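Local atomic coordinates of universal stress protein (Mycobacterium smegmatis, PDB entry 5AHW), a protein that binds cyclic AMP as a member of the universal stress protein A family, and probably takes part in cyclic-nucleotide signalling in mycobacteria. Residues Asp97-Leu102 with Leu111-Val116. Residues are numbered along the deposited sequence; the frame is centred on the assembly and turned at random.
With CMP (adenosine-3',5'-cyclic-monophosphate), chain K.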
loop_
_atom_site.group_PDB
_atom_site.type_symbol
_atom_site.label_atom_id
_atom_site.label_comp_id
_atom_site.label_asym_id
_atom_site.label_seq_id
_atom_site.Cartn_x
_atom_site.Cartn_y
_atom_site.Cartn_z
ATOM N N ASP B 97 -3.071 -0.178 -17.402
ATOM C CA ASP B 97 -4.295 0.436 -17.911
ATOM C C ASP B 97 -5.503 -0.243 -17.269
ATOM O O ASP B 97 -6.422 0.410 -16.797
ATOM C CB ASP B 97 -4.406 0.242 -19.473
ATOM C CG ASP B 97 -3.397 1.152 -20.328
ATOM O OD1 ASP B 97 -2.784 2.126 -19.819
ATOM O OD2 ASP B 97 -3.280 0.910 -21.553
ATOM N N ALA B 98 -5.554 -1.567 -17.296
ATOM C CA ALA B 98 -6.769 -2.204 -16.815
ATOM C C ALA B 98 -6.995 -1.912 -15.324
ATOM O O ALA B 98 -8.114 -1.597 -14.931
ATOM C CB ALA B 98 -6.721 -3.714 -17.077
ATOM N N LEU B 99 -5.937 -1.929 -14.508
ATOM C CA LEU B 99 -6.092 -1.752 -13.048
ATOM C C LEU B 99 -6.416 -0.293 -12.699
ATOM O O LEU B 99 -7.366 -0.030 -11.946
ATOM C CB LEU B 99 -4.868 -2.212 -12.267
ATOM C CG LEU B 99 -4.640 -3.704 -12.347
ATOM C CD1 LEU B 99 -3.249 -4.104 -11.865
ATOM C CD2 LEU B 99 -5.660 -4.444 -11.520
ATOM N N VAL B 100 -5.716 0.653 -13.310
ATOM C CA VAL B 100 -5.997 2.076 -13.048
ATOM C C VAL B 100 -7.338 2.502 -13.535
ATOM O O VAL B 100 -8.112 3.178 -12.829
ATOM C CB VAL B 100 -4.920 2.963 -13.618
ATOM C CG1 VAL B 100 -5.250 4.404 -13.355
ATOM C CG2 VAL B 100 -3.598 2.616 -12.909
ATOM N N GLU B 101 -7.679 2.070 -14.721
ATOM C CA GLU B 101 -9.015 2.427 -15.199
ATOM C C GLU B 101 -10.126 1.805 -14.380
ATOM O O GLU B 101 -11.145 2.448 -14.152
ATOM C CB GLU B 101 -9.184 2.073 -16.676
ATOM C CG GLU B 101 -8.217 2.865 -17.545
ATOM C CD GLU B 101 -8.210 2.464 -19.018
ATOM O OE1 GLU B 101 -9.083 1.651 -19.479
ATOM O OE2 GLU B 101 -7.256 2.970 -19.688
ATOM N N LEU B 102 -9.947 0.557 -13.964
ATOM C CA LEU B 102 -10.983 -0.128 -13.214
ATOM C C LEU B 102 -11.204 0.605 -11.918
ATOM O O LEU B 102 -12.294 0.801 -11.461
ATOM C CB LEU B 102 -10.628 -1.601 -12.973
ATOM C CG LEU B 102 -11.449 -2.384 -11.950
ATOM C CD1 LEU B 102 -12.921 -2.409 -12.374
ATOM C CD2 LEU B 102 -10.930 -3.783 -11.858
ATOM N N LEU B 111 -6.131 0.229 -4.253
ATOM C CA LEU B 111 -5.704 -0.672 -5.282
ATOM C C LEU B 111 -4.485 -1.466 -4.791
ATOM O O LEU B 111 -3.535 -0.891 -4.299
ATOM C CB LEU B 111 -5.335 0.233 -6.453
ATOM C CG LEU B 111 -4.877 -0.354 -7.746
ATOM C CD1 LEU B 111 -5.620 -1.637 -8.139
ATOM C CD2 LEU B 111 -5.133 0.777 -8.705
ATOM N N VAL B 112 -4.517 -2.789 -4.889
ATOM C CA VAL B 112 -3.481 -3.617 -4.370
ATOM C C VAL B 112 -2.771 -4.377 -5.501
ATOM O O VAL B 112 -3.393 -5.005 -6.381
ATOM C CB VAL B 112 -4.105 -4.622 -3.405
ATOM C CG1 VAL B 112 -3.047 -5.496 -2.724
ATOM C CG2 VAL B 112 -4.893 -3.873 -2.349
ATOM N N VAL B 113 -1.441 -4.332 -5.466
ATOM C CA VAL B 113 -0.574 -5.078 -6.342
ATOM C C VAL B 113 0.589 -5.693 -5.548
ATOM O O VAL B 113 0.940 -5.222 -4.479
ATOM C CB VAL B 113 -0.022 -4.170 -7.497
ATOM C CG1 VAL B 113 -1.122 -3.693 -8.439
ATOM C CG2 VAL B 113 0.680 -2.949 -6.983
ATOM N N GLY B 114 1.167 -6.778 -6.039
ATOM C CA GLY B 114 2.493 -7.239 -5.582
ATOM C C GLY B 114 3.594 -6.401 -6.165
ATOM O O GLY B 114 3.327 -5.443 -6.917
ATOM N N ASN B 115 4.834 -6.792 -5.872
ATOM C CA ASN B 115 5.995 -5.967 -6.103
ATOM C C ASN B 115 6.927 -6.502 -7.131
ATOM O O ASN B 115 8.032 -5.999 -7.288
ATOM C CB ASN B 115 6.750 -5.819 -4.764
ATOM C CG ASN B 115 7.504 -7.082 -4.332
ATOM O OD1 ASN B 115 7.191 -8.237 -4.697
ATOM N ND2 ASN B 115 8.504 -6.874 -3.509
ATOM N N VAL B 116 6.536 -7.562 -7.814
ATOM C CA VAL B 116 7.434 -8.209 -8.766
ATOM C C VAL B 116 7.758 -7.178 -9.787
ATOM O O VAL B 116 6.884 -6.542 -10.321
ATOM C CB VAL B 116 6.790 -9.449 -9.395
ATOM C CG1 VAL B 116 7.609 -10.000 -10.555
ATOM C CG2 VAL B 116 6.595 -10.508 -8.313
HETATM P P CMP K . 2.978 -9.858 -8.229
HETATM O O1P CMP K . 3.202 -10.281 -6.782
HETATM O O2P CMP K . 3.164 -10.992 -9.126
HETATM O "O5'" CMP K . 3.789 -8.576 -8.668
HETATM C "C5'" CMP K . 3.452 -7.695 -9.768
HETATM C "C4'" CMP K . 1.970 -7.463 -9.690
HETATM O "O4'" CMP K . 1.435 -6.774 -10.807
HETATM C "C3'" CMP K . 1.167 -8.708 -9.634
HETATM O "O3'" CMP K . 1.441 -9.358 -8.400
HETATM C "C2'" CMP K . -0.257 -8.187 -9.868
HETATM O "O2'" CMP K . -0.844 -7.567 -8.715
HETATM C "C1'" CMP K . 0.049 -7.112 -10.924
HETATM N N9 CMP K . -0.212 -7.727 -12.248
HETATM C C8 CMP K . 0.694 -8.227 -13.110
HETATM N N7 CMP K . 0.092 -8.770 -14.178
HETATM C C5 CMP K . -1.201 -8.608 -14.021
HETATM C C6 CMP K . -2.416 -8.909 -14.798
HETATM N N6 CMP K . -2.307 -9.512 -15.973
HETATM N N1 CMP K . -3.609 -8.574 -14.287
HETATM C C2 CMP K . -3.743 -7.968 -13.102
HETATM N N3 CMP K . -2.681 -7.671 -12.324
HETATM C C4 CMP K . -1.417 -7.957 -12.733
#
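Leu99 meets Leu111 and Val113 in an apolar contact that no hydrogen bond crosses. Its CB lies 4.2 Å from CD1 of Leu111, and its CD1 lies 4.1 Å from CG1 of Val113, so the near and far ends of one leucine serve alternate residues of the strand, both of which turn their side chains to the helix. The other branch of Leu111, CD2, rests 4.0 Å from the backbone O of Leu99. Chi1 of Leu99, -67°, sets CG anti to the carbonyl carbon and swings the branched end toward Val113. The join buries 145 Å² over both sides, and the three touching residues are all buried.

Helix 95-105 is the connection of a beta-alpha-beta crossover from strand 86-92 to strand 110-114, parallel in one sheet of order 3-2-1-4-5, the alpha/beta fold of the HUP clan. Backbone bonds from Val112 to Val8 and Gly10, and from Leu111 and Val113 to Leu142, fix strand 110-114 between its neighbours, while Leu99 also touches Ala38 of strand 34-41.

Leu99 and Val113 also line the cyclic AMP pocket. CD1 of Leu99 sits 3.6 Å from adenine N3, well out of the ring plane but displaced outward past N3, and CB of Val113 lies 3.7 Å from ribose O2'. This strand segment's polar contacts to the nucleotide come from its backbone: Gly114 N gives a weak hydrogen bond to O2', whereas Val116 N reaches O5' at 3.1 Å with an N-H...O angle of 145°. OD1 of Asn115 is hydrogen-bonded to Thr146 OG1, itself bonded to the nucleotide, and to Ser147 OG.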